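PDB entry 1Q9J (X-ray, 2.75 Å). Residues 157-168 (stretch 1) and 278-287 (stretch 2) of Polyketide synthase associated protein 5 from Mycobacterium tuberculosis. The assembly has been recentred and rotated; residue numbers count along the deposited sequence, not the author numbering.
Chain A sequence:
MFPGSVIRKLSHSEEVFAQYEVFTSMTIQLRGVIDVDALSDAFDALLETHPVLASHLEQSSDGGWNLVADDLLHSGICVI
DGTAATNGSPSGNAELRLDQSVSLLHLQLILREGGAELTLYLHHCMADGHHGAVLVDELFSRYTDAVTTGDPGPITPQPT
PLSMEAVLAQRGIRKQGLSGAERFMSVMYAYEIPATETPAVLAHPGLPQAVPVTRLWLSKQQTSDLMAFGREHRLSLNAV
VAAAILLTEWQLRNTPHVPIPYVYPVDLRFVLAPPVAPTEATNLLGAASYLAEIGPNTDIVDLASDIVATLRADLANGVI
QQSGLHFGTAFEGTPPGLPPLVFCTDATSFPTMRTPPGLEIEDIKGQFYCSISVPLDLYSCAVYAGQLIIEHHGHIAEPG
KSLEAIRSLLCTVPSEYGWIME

Stretch 1 157-168: PQPTPLSMEAVL
Stretch 2 278-287: PTEATNLLGA

Two segments of one chain, at least 114 residues apart where they touch, bury 550 Å² between them, and the design rests on one short backbone bridge with a polar side-chain bond before it and an apolar cluster after it. Stretch 1 enters extended and turns into a helix at Met-164; stretch 2 carries a strand from Leu-285 to Ala-287.

Pro-157 (phi/psi -64/135) lies out of reach. Gln-158 (-102/152) makes the first contact: with chi1 m, chi2 t and chi3 near -5°, its CA-to-CB bond points toward stretch 2 and its OE1 accepts a hydrogen bond from Thr-279 OG1 at 2.8 Å, the threonine being in rotamer p. Pro-159 (-74/174) and Thr-160 (-55/111, chi1 m) make no contact, and the CB of Thr-160 points away.

Pro-161 (-55/147, C-gamma endo) turns back toward the partner. Pro-161 CB packs 3.1 Å from Thr-279 O and Pro-161 CA 3.3 Å from Glu-280 O, so the closest contacts of the ring are to backbone carbonyls.

Leu-162 (-76/154, rotamer m,t) sets the register. Leu-162 CA is 4.3 Å from Ala-281 CA (-121/155). This single parallel bridge uses both of the leucine's backbone polar groups: Leu-162 N donates to Glu-280 O at 2.7 Å (154° at the hydrogen), and Thr-282 N donates to Leu-162 O at 2.7 Å (164°). One residue thus reaches the two neighbours of Ala-281, whose own CA adds a CA-H...O contact of 3.1 Å to Leu-162 O. Glu-280 (-70/-33) and Thr-282 (-70/-69) flank the extended alanine with compact backbone angles.

Ser-163 (-88/160, chi1 p) points its CB away and occupies the N-cap position; its O accepts from Ala-166 N at 2.8 Å and from Val-167 N at 3.0 Å. The helix then presents Met-164 and Val-167, three residues apart.

Met-164 CA lies 5.4 Å from Leu-284 CA, the next register pair. Met-164 (-55/-49; chi1 t, chi2 t, chi3 -103°) leaves its CA sideways, but its end comes nearer: CE sits 3.6 Å from Leu-284 C and 3.5 Å from Leu-285 N, while CG is 3.9 Å from Leu-284 CD1. Leu-284 (-131/49, rotamer t,p) meets the helix again through Val-167 (-59/-38, chi1 t), whose CG1 lies 3.8 Å from Leu-284 CD1 and whose CG2 lies 4.0 Å from Ala-281 CB. Val-167 thus touches both residues, its CG2 lying also 4.1 Å from Leu-284 CD1.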

# COMPACT_ATOMS: atom_id res chain seq x y z
N PRO A 157 16.52 11.40 -15.38
CA PRO A 157 15.09 11.20 -15.60
C PRO A 157 14.76 9.85 -16.21
O PRO A 157 15.40 9.40 -17.16
CB PRO A 157 14.71 12.36 -16.51
CG PRO A 157 15.96 12.63 -17.26
CD PRO A 157 17.00 12.54 -16.18
N GLN A 158 13.74 9.21 -15.64
CA GLN A 158 13.31 7.89 -16.10
C GLN A 158 12.07 7.98 -16.98
O GLN A 158 11.28 8.92 -16.85
CB GLN A 158 13.01 7.00 -14.89
CG GLN A 158 14.02 7.10 -13.77
CD GLN A 158 13.51 6.40 -12.53
OE1 GLN A 158 12.37 5.94 -12.50
NE2 GLN A 158 14.33 6.33 -11.50
N PRO A 159 11.89 7.02 -17.90
CA PRO A 159 10.72 7.05 -18.79
C PRO A 159 9.42 6.66 -18.08
O PRO A 159 9.42 6.28 -16.91
CB PRO A 159 11.11 6.09 -19.91
CG PRO A 159 12.03 5.13 -19.23
CD PRO A 159 12.85 5.98 -18.30
N THR A 160 8.30 6.77 -18.80
CA THR A 160 6.99 6.45 -18.24
C THR A 160 6.95 5.04 -17.68
O THR A 160 6.99 4.07 -18.44
CB THR A 160 5.91 6.54 -19.31
OG1 THR A 160 6.08 7.75 -20.06
CG2 THR A 160 4.54 6.53 -18.67
N PRO A 161 6.87 4.89 -16.35
CA PRO A 161 6.84 3.52 -15.83
C PRO A 161 5.73 2.69 -16.45
O PRO A 161 4.69 3.22 -16.80
CB PRO A 161 6.69 3.70 -14.31
CG PRO A 161 6.39 5.15 -14.10
CD PRO A 161 6.94 5.89 -15.28
N LEU A 162 5.96 1.39 -16.62
CA LEU A 162 4.97 0.52 -17.26
C LEU A 162 3.79 0.13 -16.39
O LEU A 162 3.85 0.12 -15.16
CB LEU A 162 5.66 -0.76 -17.72
CG LEU A 162 6.88 -0.62 -18.62
CD1 LEU A 162 7.69 -1.89 -18.60
CD2 LEU A 162 6.42 -0.27 -20.00
N SER A 163 2.69 -0.17 -17.07
CA SER A 163 1.48 -0.65 -16.40
C SER A 163 1.68 -2.17 -16.32
O SER A 163 2.48 -2.75 -17.06
CB SER A 163 0.24 -0.35 -17.23
OG SER A 163 0.31 -0.95 -18.51
N MET A 164 0.95 -2.82 -15.41
CA MET A 164 1.07 -4.26 -15.25
C MET A 164 0.84 -5.00 -16.57
O MET A 164 1.65 -5.85 -16.95
CB MET A 164 0.08 -4.77 -14.21
CG MET A 164 0.22 -6.26 -13.91
SD MET A 164 -0.98 -6.80 -12.67
CE MET A 164 0.07 -6.90 -11.25
N GLU A 165 -0.24 -4.69 -17.29
CA GLU A 165 -0.45 -5.38 -18.55
C GLU A 165 0.67 -5.09 -19.55
O GLU A 165 0.81 -5.79 -20.55
CB GLU A 165 -1.80 -5.05 -19.18
CG GLU A 165 -2.45 -3.79 -18.72
CD GLU A 165 -3.08 -3.93 -17.35
OE1 GLU A 165 -2.44 -3.47 -16.37
OE2 GLU A 165 -4.20 -4.49 -17.25
N ALA A 166 1.46 -4.05 -19.30
CA ALA A 166 2.55 -3.76 -20.21
C ALA A 166 3.68 -4.74 -19.85
O ALA A 166 4.27 -5.38 -20.73
CB ALA A 166 3.02 -2.34 -20.03
N VAL A 167 3.95 -4.86 -18.56
CA VAL A 167 4.99 -5.74 -18.07
C VAL A 167 4.78 -7.20 -18.49
O VAL A 167 5.73 -7.91 -18.83
CB VAL A 167 5.10 -5.64 -16.54
CG1 VAL A 167 5.92 -6.80 -15.97
CG2 VAL A 167 5.76 -4.31 -16.19
N LEU A 168 3.52 -7.63 -18.48
CA LEU A 168 3.20 -8.99 -18.87
C LEU A 168 3.39 -9.14 -20.38
O LEU A 168 3.97 -10.11 -20.87
CB LEU A 168 1.77 -9.35 -18.48
CG LEU A 168 1.46 -9.28 -16.97
CD1 LEU A 168 0.10 -9.86 -16.72
CD2 LEU A 168 2.52 -9.99 -16.16
N PRO A 278 11.27 -1.47 -8.83
CA PRO A 278 10.16 -0.75 -8.22
C PRO A 278 9.54 0.43 -8.98
O PRO A 278 8.32 0.55 -9.01
CB PRO A 278 10.71 -0.39 -6.84
CG PRO A 278 12.19 -0.38 -7.06
CD PRO A 278 12.40 -1.57 -7.91
N THR A 279 10.34 1.30 -9.58
CA THR A 279 9.75 2.44 -10.31
C THR A 279 9.61 2.12 -11.78
O THR A 279 9.17 2.95 -12.56
CB THR A 279 10.60 3.70 -10.23
OG1 THR A 279 11.67 3.60 -11.17
CG2 THR A 279 11.17 3.89 -8.84
N GLU A 280 10.02 0.91 -12.15
CA GLU A 280 9.92 0.52 -13.55
C GLU A 280 8.45 0.33 -13.94
O GLU A 280 8.05 0.59 -15.09
CB GLU A 280 10.75 -0.74 -13.78
CG GLU A 280 10.51 -1.41 -15.11
CD GLU A 280 11.36 -2.66 -15.29
OE1 GLU A 280 11.90 -3.19 -14.29
OE2 GLU A 280 11.48 -3.11 -16.46
N ALA A 281 7.65 -0.12 -12.98
CA ALA A 281 6.22 -0.29 -13.21
C ALA A 281 5.40 0.55 -12.22
O ALA A 281 5.87 0.88 -11.11
CB ALA A 281 5.83 -1.77 -13.09
N THR A 282 4.18 0.88 -12.63
CA THR A 282 3.24 1.66 -11.82
C THR A 282 2.77 0.81 -10.65
O THR A 282 3.08 1.05 -9.49
CB THR A 282 2.00 2.04 -12.64
OG1 THR A 282 2.32 3.08 -13.56
CG2 THR A 282 0.92 2.51 -11.73
N ASN A 283 1.99 -0.19 -11.01
CA ASN A 283 1.44 -1.09 -10.04
C ASN A 283 1.70 -2.53 -10.52
O ASN A 283 1.26 -2.93 -11.59
CB ASN A 283 -0.07 -0.79 -9.91
CG ASN A 283 -0.34 0.54 -9.19
OD1 ASN A 283 -0.11 0.65 -7.98
ND2 ASN A 283 -0.82 1.55 -9.94
N LEU A 284 2.48 -3.27 -9.74
CA LEU A 284 2.78 -4.64 -10.11
C LEU A 284 2.54 -5.57 -8.92
O LEU A 284 3.39 -6.38 -8.55
CB LEU A 284 4.23 -4.76 -10.59
CG LEU A 284 4.54 -5.99 -11.47
CD1 LEU A 284 3.93 -5.81 -12.85
CD2 LEU A 284 6.03 -6.18 -11.58
N LEU A 285 1.38 -5.44 -8.30
CA LEU A 285 1.06 -6.30 -7.18
C LEU A 285 -0.02 -7.28 -7.59
O LEU A 285 -1.16 -6.90 -7.86
CB LEU A 285 0.61 -5.48 -5.97
CG LEU A 285 1.66 -4.51 -5.45
CD1 LEU A 285 1.09 -3.76 -4.26
CD2 LEU A 285 2.94 -5.23 -5.05
N GLY A 286 0.36 -8.55 -7.69
CA GLY A 286 -0.61 -9.56 -8.05
C GLY A 286 -1.46 -9.86 -6.84
O GLY A 286 -1.10 -9.52 -5.71
N ALA A 287 -2.60 -10.50 -7.06
CA ALA A 287 -3.49 -10.83 -5.96
C ALA A 287 -3.50 -12.33 -5.74
O ALA A 287 -3.73 -13.12 -6.67
CB ALA A 287 -4.90 -10.33 -6.25